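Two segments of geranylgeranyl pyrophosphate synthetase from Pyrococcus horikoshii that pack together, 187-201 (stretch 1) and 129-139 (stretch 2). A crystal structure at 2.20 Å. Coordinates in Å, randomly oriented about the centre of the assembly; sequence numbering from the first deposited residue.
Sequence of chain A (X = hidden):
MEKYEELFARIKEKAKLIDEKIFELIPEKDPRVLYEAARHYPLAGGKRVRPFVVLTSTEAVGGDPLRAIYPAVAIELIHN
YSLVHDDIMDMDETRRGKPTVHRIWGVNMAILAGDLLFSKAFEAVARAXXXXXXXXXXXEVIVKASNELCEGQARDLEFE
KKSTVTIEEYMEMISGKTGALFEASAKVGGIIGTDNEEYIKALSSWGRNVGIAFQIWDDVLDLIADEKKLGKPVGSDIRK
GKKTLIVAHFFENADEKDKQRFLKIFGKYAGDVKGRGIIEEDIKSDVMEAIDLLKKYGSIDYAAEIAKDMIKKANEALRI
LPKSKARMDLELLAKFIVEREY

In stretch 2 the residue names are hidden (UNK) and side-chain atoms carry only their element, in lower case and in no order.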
ATOM      1  N   LYS A 187      14.950  15.166  -6.235  1.00 44.11           N
ATOM      2  CA  LYS A 187      15.900  14.948  -5.151  1.00 45.63           C
ATOM      3  C   LYS A 187      16.613  13.598  -5.268  1.00 46.45           C
ATOM      4  O   LYS A 187      17.784  13.449  -4.948  1.00 47.45           O
ATOM      5  CB  LYS A 187      15.135  15.030  -3.830  1.00 46.15           C
ATOM      6  CG  LYS A 187      16.005  14.644  -2.635  1.00 46.96           C
ATOM      7  CD  LYS A 187      15.300  14.896  -1.301  1.00 46.89           C
ATOM      8  CE  LYS A 187      16.217  15.554  -0.267  1.00 47.33           C
ATOM      9  NZ  LYS A 187      15.584  16.764   0.251  1.00 46.84           N
ATOM     10  N   VAL A 188      15.848  12.577  -5.703  1.00 46.86           N
ATOM     11  CA  VAL A 188      16.446  11.255  -5.851  1.00 46.04           C
ATOM     12  C   VAL A 188      17.365  11.189  -7.072  1.00 48.18           C
ATOM     13  O   VAL A 188      18.306  10.407  -7.131  1.00 48.06           O
ATOM     14  CB  VAL A 188      15.324  10.224  -5.990  1.00 45.82           C
ATOM     15  CG1 VAL A 188      15.860   8.972  -6.683  1.00 43.29           C
ATOM     16  CG2 VAL A 188      14.792   9.848  -4.621  1.00 44.40           C
ATOM     17  N   GLY A 189      17.062  12.023  -8.059  1.00 49.53           N
ATOM     18  CA  GLY A 189      17.886  12.063  -9.246  1.00 51.67           C
ATOM     19  C   GLY A 189      19.255  12.554  -8.825  1.00 52.59           C
ATOM     20  O   GLY A 189      20.262  11.892  -9.070  1.00 52.69           O
ATOM     21  N   GLY A 190      19.285  13.712  -8.177  1.00 53.44           N
ATOM     22  CA  GLY A 190      20.544  14.270  -7.719  1.00 55.83           C
ATOM     23  C   GLY A 190      21.368  13.271  -6.926  1.00 56.72           C
ATOM     24  O   GLY A 190      22.462  12.884  -7.344  1.00 57.65           O
ATOM     25  N   ILE A 191      20.832  12.847  -5.783  1.00 56.51           N
ATOM     26  CA  ILE A 191      21.504  11.921  -4.877  1.00 56.75           C
ATOM     27  C   ILE A 191      22.244  10.806  -5.625  1.00 57.22           C
ATOM     28  O   ILE A 191      23.325  10.376  -5.248  1.00 57.74           O
ATOM     29  CB  ILE A 191      20.454  11.310  -3.947  1.00 56.27           C
ATOM     30  CG1 ILE A 191      19.942  12.361  -2.959  1.00 56.03           C
ATOM     31  CG2 ILE A 191      21.086  10.166  -3.130  1.00 56.02           C
ATOM     32  CD1 ILE A 191      18.925  11.785  -1.973  1.00 55.48           C
ATOM     33  N   ILE A 192      21.602  10.305  -6.699  1.00 58.22           N
ATOM     34  CA  ILE A 192      22.189   9.177  -7.416  1.00 59.71           C
ATOM     35  C   ILE A 192      23.439   9.578  -8.200  1.00 60.93           C
ATOM     36  O   ILE A 192      24.234   8.750  -8.622  1.00 59.62           O
ATOM     37  CB  ILE A 192      21.139   8.618  -8.380  1.00 60.01           C
ATOM     38  CG1 ILE A 192      20.009   7.942  -7.602  1.00 60.85           C
ATOM     39  CG2 ILE A 192      21.782   7.557  -9.292  1.00 59.63           C
ATOM     40  CD1 ILE A 192      20.509   6.777  -6.747  1.00 62.43           C
ATOM     41  N   GLY A 193      23.586  10.897  -8.425  1.00 61.85           N
ATOM     42  CA  GLY A 193      24.712  11.289  -9.266  1.00 64.76           C
ATOM     43  C   GLY A 193      25.585  12.398  -8.653  1.00 66.18           C
ATOM     44  O   GLY A 193      26.526  12.885  -9.269  1.00 66.75           O
ATOM     45  N   THR A 194      25.248  12.827  -7.420  1.00 66.92           N
ATOM     46  CA  THR A 194      26.019  13.938  -6.863  1.00 68.12           C
ATOM     47  C   THR A 194      25.991  13.958  -5.332  1.00 68.83           C
ATOM     48  O   THR A 194      25.011  13.602  -4.692  1.00 69.97           O
ATOM     49  CB  THR A 194      25.434  15.244  -7.399  1.00 68.50           C
ATOM     50  OG1 THR A 194      26.368  16.300  -7.165  1.00 69.52           O
ATOM     51  CG2 THR A 194      24.126  15.572  -6.671  1.00 69.20           C
ATOM     52  N   ASP A 195      27.138  14.363  -4.749  1.00 68.49           N
ATOM     53  CA  ASP A 195      27.205  14.515  -3.299  1.00 68.39           C
ATOM     54  C   ASP A 195      27.240  15.993  -2.899  1.00 67.36           C
ATOM     55  O   ASP A 195      27.747  16.378  -1.854  1.00 67.79           O
ATOM     56  CB  ASP A 195      28.471  13.815  -2.797  1.00 69.98           C
ATOM     57  CG  ASP A 195      28.202  12.324  -2.649  1.00 70.75           C
ATOM     58  OD1 ASP A 195      27.563  11.950  -1.663  1.00 71.59           O
ATOM     59  OD2 ASP A 195      28.624  11.560  -3.512  1.00 71.55           O
ATOM     60  N   ASN A 196      26.710  16.837  -3.807  1.00 67.08           N
ATOM     61  CA  ASN A 196      26.673  18.269  -3.534  1.00 66.42           C
ATOM     62  C   ASN A 196      25.325  18.686  -2.938  1.00 66.34           C
ATOM     63  O   ASN A 196      24.321  18.826  -3.624  1.00 65.86           O
ATOM     64  CB  ASN A 196      26.913  19.009  -4.851  1.00 66.56           C
ATOM     65  CG  ASN A 196      26.970  20.493  -4.593  1.00 67.50           C
ATOM     66  OD1 ASN A 196      26.333  21.018  -3.686  1.00 67.84           O
ATOM     67  ND2 ASN A 196      27.756  21.185  -5.435  1.00 68.44           N
ATOM     68  N   GLU A 197      25.323  18.849  -1.602  1.00 66.21           N
ATOM     69  CA  GLU A 197      24.075  19.132  -0.903  1.00 66.58           C
ATOM     70  C   GLU A 197      23.402  20.416  -1.394  1.00 66.74           C
ATOM     71  O   GLU A 197      22.248  20.698  -1.099  1.00 67.16           O
ATOM     72  CB  GLU A 197      24.380  19.246   0.591  1.00 66.56           C
ATOM     73  CG  GLU A 197      24.790  17.908   1.205  1.00 66.68           C
ATOM     74  CD  GLU A 197      23.696  16.893   0.968  1.00 67.57           C
ATOM     75  OE1 GLU A 197      22.533  17.242   1.108  1.00 66.33           O
ATOM     76  OE2 GLU A 197      24.020  15.750   0.651  1.00 66.85           O
ATOM     77  N   GLU A 198      24.177  21.233  -2.131  1.00 66.88           N
ATOM     78  CA  GLU A 198      23.596  22.474  -2.626  1.00 66.44           C
ATOM     79  C   GLU A 198      22.767  22.226  -3.886  1.00 65.11           C
ATOM     80  O   GLU A 198      21.740  22.848  -4.129  1.00 64.52           O
ATOM     81  CB  GLU A 198      24.734  23.448  -2.932  1.00 67.93           C
ATOM     82  CG  GLU A 198      24.388  24.887  -2.549  1.00 70.18           C
ATOM     83  CD  GLU A 198      23.714  24.904  -1.195  1.00 71.41           C
ATOM     84  OE1 GLU A 198      22.580  24.454  -1.098  1.00 72.17           O
ATOM     85  OE2 GLU A 198      24.324  25.394  -0.247  1.00 72.07           O
ATOM     86  N   TYR A 199      23.279  21.307  -4.728  1.00 63.64           N
ATOM     87  CA  TYR A 199      22.503  20.882  -5.885  1.00 63.38           C
ATOM     88  C   TYR A 199      21.181  20.251  -5.443  1.00 62.25           C
ATOM     89  O   TYR A 199      20.096  20.620  -5.873  1.00 60.47           O
ATOM     90  CB  TYR A 199      23.313  19.830  -6.647  1.00 64.70           C
ATOM     91  CG  TYR A 199      24.518  20.429  -7.284  1.00 67.22           C
ATOM     92  CD1 TYR A 199      25.488  19.593  -7.836  1.00 67.60           C
ATOM     93  CD2 TYR A 199      24.665  21.813  -7.387  1.00 68.27           C
ATOM     94  CE1 TYR A 199      26.582  20.130  -8.494  1.00 69.42           C
ATOM     95  CE2 TYR A 199      25.768  22.351  -8.037  1.00 69.53           C
ATOM     96  CZ  TYR A 199      26.725  21.515  -8.585  1.00 69.66           C
ATOM     97  OH  TYR A 199      27.818  22.043  -9.247  1.00 70.90           O
ATOM     98  N   ILE A 200      21.316  19.228  -4.575  1.00 60.71           N
ATOM     99  CA  ILE A 200      20.141  18.489  -4.125  1.00 59.22           C
ATOM    100  C   ILE A 200      19.064  19.415  -3.550  1.00 58.66           C
ATOM    101  O   ILE A 200      17.872  19.240  -3.763  1.00 59.22           O
ATOM    102  CB  ILE A 200      20.585  17.473  -3.070  1.00 58.90           C
ATOM    103  CG1 ILE A 200      21.455  16.388  -3.714  1.00 57.12           C
ATOM    104  CG2 ILE A 200      19.351  16.782  -2.463  1.00 59.51           C
ATOM    105  CD1 ILE A 200      22.117  15.476  -2.678  1.00 57.06           C
ATOM    106  N   LYS A 201      19.514  20.407  -2.760  1.00 57.57           N
ATOM    107  CA  LYS A 201      18.554  21.343  -2.184  1.00 57.23           C
ATOM    108  C   LYS A 201      17.895  22.208  -3.260  1.00 55.74           C
ATOM    109  O   LYS A 201      16.788  22.706  -3.102  1.00 54.33           O
ATOM    110  CB  LYS A 201      19.283  22.230  -1.175  1.00 59.85           C
ATOM    111  CG  LYS A 201      18.345  22.757  -0.086  1.00 63.18           C
ATOM    112  CD  LYS A 201      18.831  24.082   0.504  1.00 65.43           C
ATOM    113  CE  LYS A 201      17.789  25.198   0.377  1.00 67.58           C
ATOM    114  NZ  LYS A 201      18.264  26.209  -0.567  1.00 68.56           N
ATOM    115  N   UNK A 129      21.134  -0.368  -8.487  1.00 61.89           N
ATOM    116  CA  UNK A 129      22.567  -0.660  -8.450  1.00 62.90           C
ATOM    117  C   UNK A 129      23.313   0.580  -7.974  1.00 63.09           C
ATOM    118  O   UNK A 129      23.869   1.321  -8.783  1.00 62.76           O
ATOM    119  o   UNK A 129      20.750  -0.118 -12.539  1.00 68.37           O
ATOM    120  c   UNK A 129      22.567  -0.171 -10.992  1.00 65.57           C
ATOM    121  c   UNK A 129      23.091  -1.020  -9.842  1.00 64.22           C
ATOM    122  c   UNK A 129      21.361  -0.795 -11.680  1.00 67.18           C
ATOM    123  o   UNK A 129      21.018  -1.950 -11.342  1.00 67.51           O
ATOM    124  N   UNK A 130      23.332   0.808  -6.668  1.00 63.73           N
ATOM    125  CA  UNK A 130      24.014   1.980  -6.139  1.00 64.50           C
ATOM    126  C   UNK A 130      24.674   1.695  -4.798  1.00 65.60           C
ATOM    127  O   UNK A 130      24.349   0.703  -4.140  1.00 65.48           O
ATOM    128  c   UNK A 130      23.031   3.152  -5.992  1.00 64.26           C
ATOM    129  c   UNK A 130      22.615   3.650  -7.369  1.00 64.11           C
ATOM    130  c   UNK A 130      21.802   2.706  -5.198  1.00 63.82           C
ATOM    131  c   UNK A 130      20.760   3.791  -5.025  1.00 63.91           C
ATOM    132  N   UNK A 131      25.626   2.554  -4.384  1.00 66.31           N
ATOM    133  CA  UNK A 131      26.332   2.388  -3.112  1.00 66.61           C
ATOM    134  C   UNK A 131      25.334   2.284  -1.967  1.00 67.15           C
ATOM    135  O   UNK A 131      24.305   2.962  -1.976  1.00 67.66           O
ATOM    136  c   UNK A 131      27.178   3.654  -3.016  1.00 66.77           C
ATOM    137  c   UNK A 131      27.383   4.193  -4.392  1.00 66.62           C
ATOM    138  c   UNK A 131      26.124   3.744  -5.099  1.00 67.09           C
ATOM    139  N   UNK A 132      25.625   1.436  -0.966  1.00 66.92           N
ATOM    140  CA  UNK A 132      24.748   1.244   0.193  1.00 66.87           C
ATOM    141  C   UNK A 132      24.261   2.560   0.791  1.00 66.44           C
ATOM    142  O   UNK A 132      23.083   2.707   1.112  1.00 65.75           O
ATOM    143  c   UNK A 132      25.632   0.462   1.159  1.00 66.88           C
ATOM    144  c   UNK A 132      26.437  -0.392   0.238  1.00 66.41           C
ATOM    145  c   UNK A 132      26.829   0.591  -0.850  1.00 67.21           C
ATOM    146  N   UNK A 133      25.172   3.517   0.930  1.00 66.57           N
ATOM    147  CA  UNK A 133      24.812   4.803   1.514  1.00 66.73           C
ATOM    148  C   UNK A 133      23.797   5.537   0.632  1.00 65.05           C
ATOM    149  O   UNK A 133      22.836   6.134   1.098  1.00 64.99           O
ATOM    150  o   UNK A 133      25.640   5.459   5.042  1.00 78.06           O
ATOM    151  c   UNK A 133      26.080   5.650   1.659  1.00 70.10           C
ATOM    152  o   UNK A 133      25.516   3.684   3.830  1.00 78.02           O
ATOM    153  c   UNK A 133      25.892   4.838   4.018  1.00 76.67           C
ATOM    154  c   UNK A 133      26.810   5.468   2.996  1.00 74.27           C
ATOM    155  N   UNK A 134      24.052   5.516  -0.693  1.00 62.55           N
ATOM    156  CA  UNK A 134      23.097   6.139  -1.604  1.00 59.51           C
ATOM    157  C   UNK A 134      21.729   5.456  -1.517  1.00 57.79           C
ATOM    158  O   UNK A 134      20.695   6.078  -1.305  1.00 58.51           O
ATOM    159  c   UNK A 134      23.642   6.045  -3.032  1.00 59.44           C
ATOM    160  c   UNK A 134      24.711   8.359  -2.841  1.00 59.47           C
ATOM    161  c   UNK A 134      24.899   6.897  -3.244  1.00 59.94           C
ATOM    162  c   UNK A 134      25.940   9.220  -3.170  1.00 60.22           C
ATOM    163  n   UNK A 134      25.527  10.614  -3.328  1.00 58.33           N
ATOM    164  N   UNK A 135      21.761   4.125  -1.721  1.00 55.37           N
ATOM    165  CA  UNK A 135      20.540   3.324  -1.634  1.00 53.28           C
ATOM    166  C   UNK A 135      19.723   3.665  -0.390  1.00 51.13           C
ATOM    167  O   UNK A 135      18.525   3.915  -0.437  1.00 50.21           O
ATOM    168  c   UNK A 135      20.959   1.850  -1.580  1.00 53.44           C
ATOM    169  c   UNK A 135      19.321  -1.367  -3.056  1.00 56.42           C
ATOM    170  c   UNK A 135      19.839   0.901  -2.018  1.00 55.50           C
ATOM    171  c   UNK A 135      20.370  -0.271  -2.847  1.00 56.10           C
ATOM    172  n   UNK A 135      19.935  -2.524  -3.703  1.00 56.37           N
ATOM    173  N   UNK A 136      20.405   3.611   0.767  1.00 49.53           N
ATOM    174  CA  UNK A 136      19.713   3.873   2.024  1.00 48.15           C
ATOM    175  C   UNK A 136      19.078   5.267   2.043  1.00 47.13           C
ATOM    176  O   UNK A 136      18.030   5.501   2.628  1.00 46.54           O
ATOM    177  c   UNK A 136      20.721   3.736   3.166  1.00 49.05           C
ATOM    178  N   UNK A 137      19.770   6.223   1.398  1.00 45.33           N
ATOM    179  CA  UNK A 137      19.263   7.595   1.385  1.00 45.39           C
ATOM    180  C   UNK A 137      18.151   7.788   0.347  1.00 44.09           C
ATOM    181  O   UNK A 137      17.349   8.708   0.427  1.00 43.91           O
ATOM    182  n   UNK A 137      21.057  14.619   0.710  1.00 50.39           N
ATOM    183  c   UNK A 137      21.153  10.974   0.819  1.00 47.56           C
ATOM    184  c   UNK A 137      20.436   8.535   1.080  1.00 45.87           C
ATOM    185  c   UNK A 137      20.066  10.003   1.308  1.00 46.94           C
ATOM    186  c   UNK A 137      21.476  13.363   0.558  1.00 49.95           C
ATOM    187  n   UNK A 137      20.693  12.356   0.990  1.00 48.87           N
ATOM    188  n   UNK A 137      22.641  13.114  -0.015  1.00 50.83           N
ATOM    189  N   UNK A 138      18.095   6.905  -0.644  1.00 43.46           N
ATOM    190  CA  UNK A 138      17.059   6.968  -1.672  1.00 42.43           C
ATOM    191  C   UNK A 138      15.782   6.346  -1.106  1.00 41.94           C
ATOM    192  O   UNK A 138      14.696   6.890  -1.265  1.00 42.13           O
ATOM    193  c   UNK A 138      17.483   6.200  -2.952  1.00 41.11           C
ATOM    194  c   UNK A 138      18.621   6.939  -3.650  1.00 40.51           C
ATOM    195  c   UNK A 138      16.299   6.069  -3.906  1.00 40.45           C
ATOM    196  N   UNK A 139      15.927   5.205  -0.442  1.00 42.76           N
ATOM    197  CA  UNK A 139      14.795   4.516   0.161  1.00 43.03           C
ATOM    198  C   UNK A 139      14.094   5.448   1.137  1.00 43.42           C
ATOM    199  O   UNK A 139      12.867   5.481   1.190  1.00 45.08           O
ATOM    200  c   UNK A 139      14.235   2.531   1.781  1.00 43.81           C
ATOM    201  c   UNK A 139      13.150   1.933   0.916  1.00 43.69           C
ATOM    202  c   UNK A 139      14.924   1.448   2.575  1.00 43.92           C
ATOM    203  c   UNK A 139      15.263   3.267   0.907  1.00 43.73           C
TER

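Position 129 opens the second stretch with three side-chain carbons, the last carrying two oxygens. A carboxylate at the end of a three-carbon chain makes it E129, and nothing of it comes near stretch 1. At position 130 four carbons fork at the first, one arm two carbons long, and the tip of that arm meets the side chain of I192: isoleucine. I130 CD1 lies 3.5 Å from I192 CD1. Positions 131 and 132 each have three carbons that close a ring onto their own backbone nitrogen, so both are prolines. P131 occupies the N-cap position and P132 begins the helix; a proline costs little there, since the first turn of a helix leaves its backbone nitrogens without partners inside the helix. Neither ring touches stretch 1.

Position 133 again shows three carbons ending in two oxygens. It is E133, exposed and out of reach of the other stretch. At position 134 four carbons run in a row to a nitrogen, and this nitrogen stands close to the backbone oxygen of I191 and the carboxylate of D195: the residue is lysine. K134 NZ donates to I191 O at 2.9 Å and, more weakly, to D195 OD1, also at 2.9 Å, the latter within a salt bridge. K134 NZ is also 3.3 Å from T194 O, so it sits among oxygens of I191, T194 and D195.

Position 135 has the same row of four carbons and a nitrogen, but its CA-to-CB bond points away from stretch 1. This is K135, which makes no contact there. A single carbon at position 136 identifies A136, also out of reach. The atoms of position 137 are three carbons, a nitrogen, and then a carbon bearing two further nitrogens, a guanidinium in contact with E197, I191 and I200; only arginine fits. R137 NH2 bonds to E197 OE1 at 3.0 Å as part of a salt bridge, with the carboxylate near the guanidinium plane, while I191 CD1 covers one face, 3.5 Å from R137 NE.

Position 138 carries one carbon with two more attached, packed against V188, I191 and I192, and is V138. V138 CG2 approaches I192 CD1 to 3.6 Å, and V138 CG1 is 4.0 Å from V188 CG1. At position 139 four carbons fork at the second, giving L139, whose CA-to-CB bond points away from stretch 1.

The contact joins two nearly antiparallel helices, with axes at 173° and 9.8 Å apart at their closest. V138 packs against V188, I191 and I192, and I130 meets the end of I192, whose CA-to-CB bond points away although the end of its side chain comes nearer. K134 and R137, one helical turn apart, extend this surface with charge: the lysine binds a backbone oxygen and an aspartate, the arginine a glutamate. Together the two stretches bury 543 Å², combining a hydrophobic seam with two salt bridges.

Stretch 2, residues 129-139: EIPPEKKARVL
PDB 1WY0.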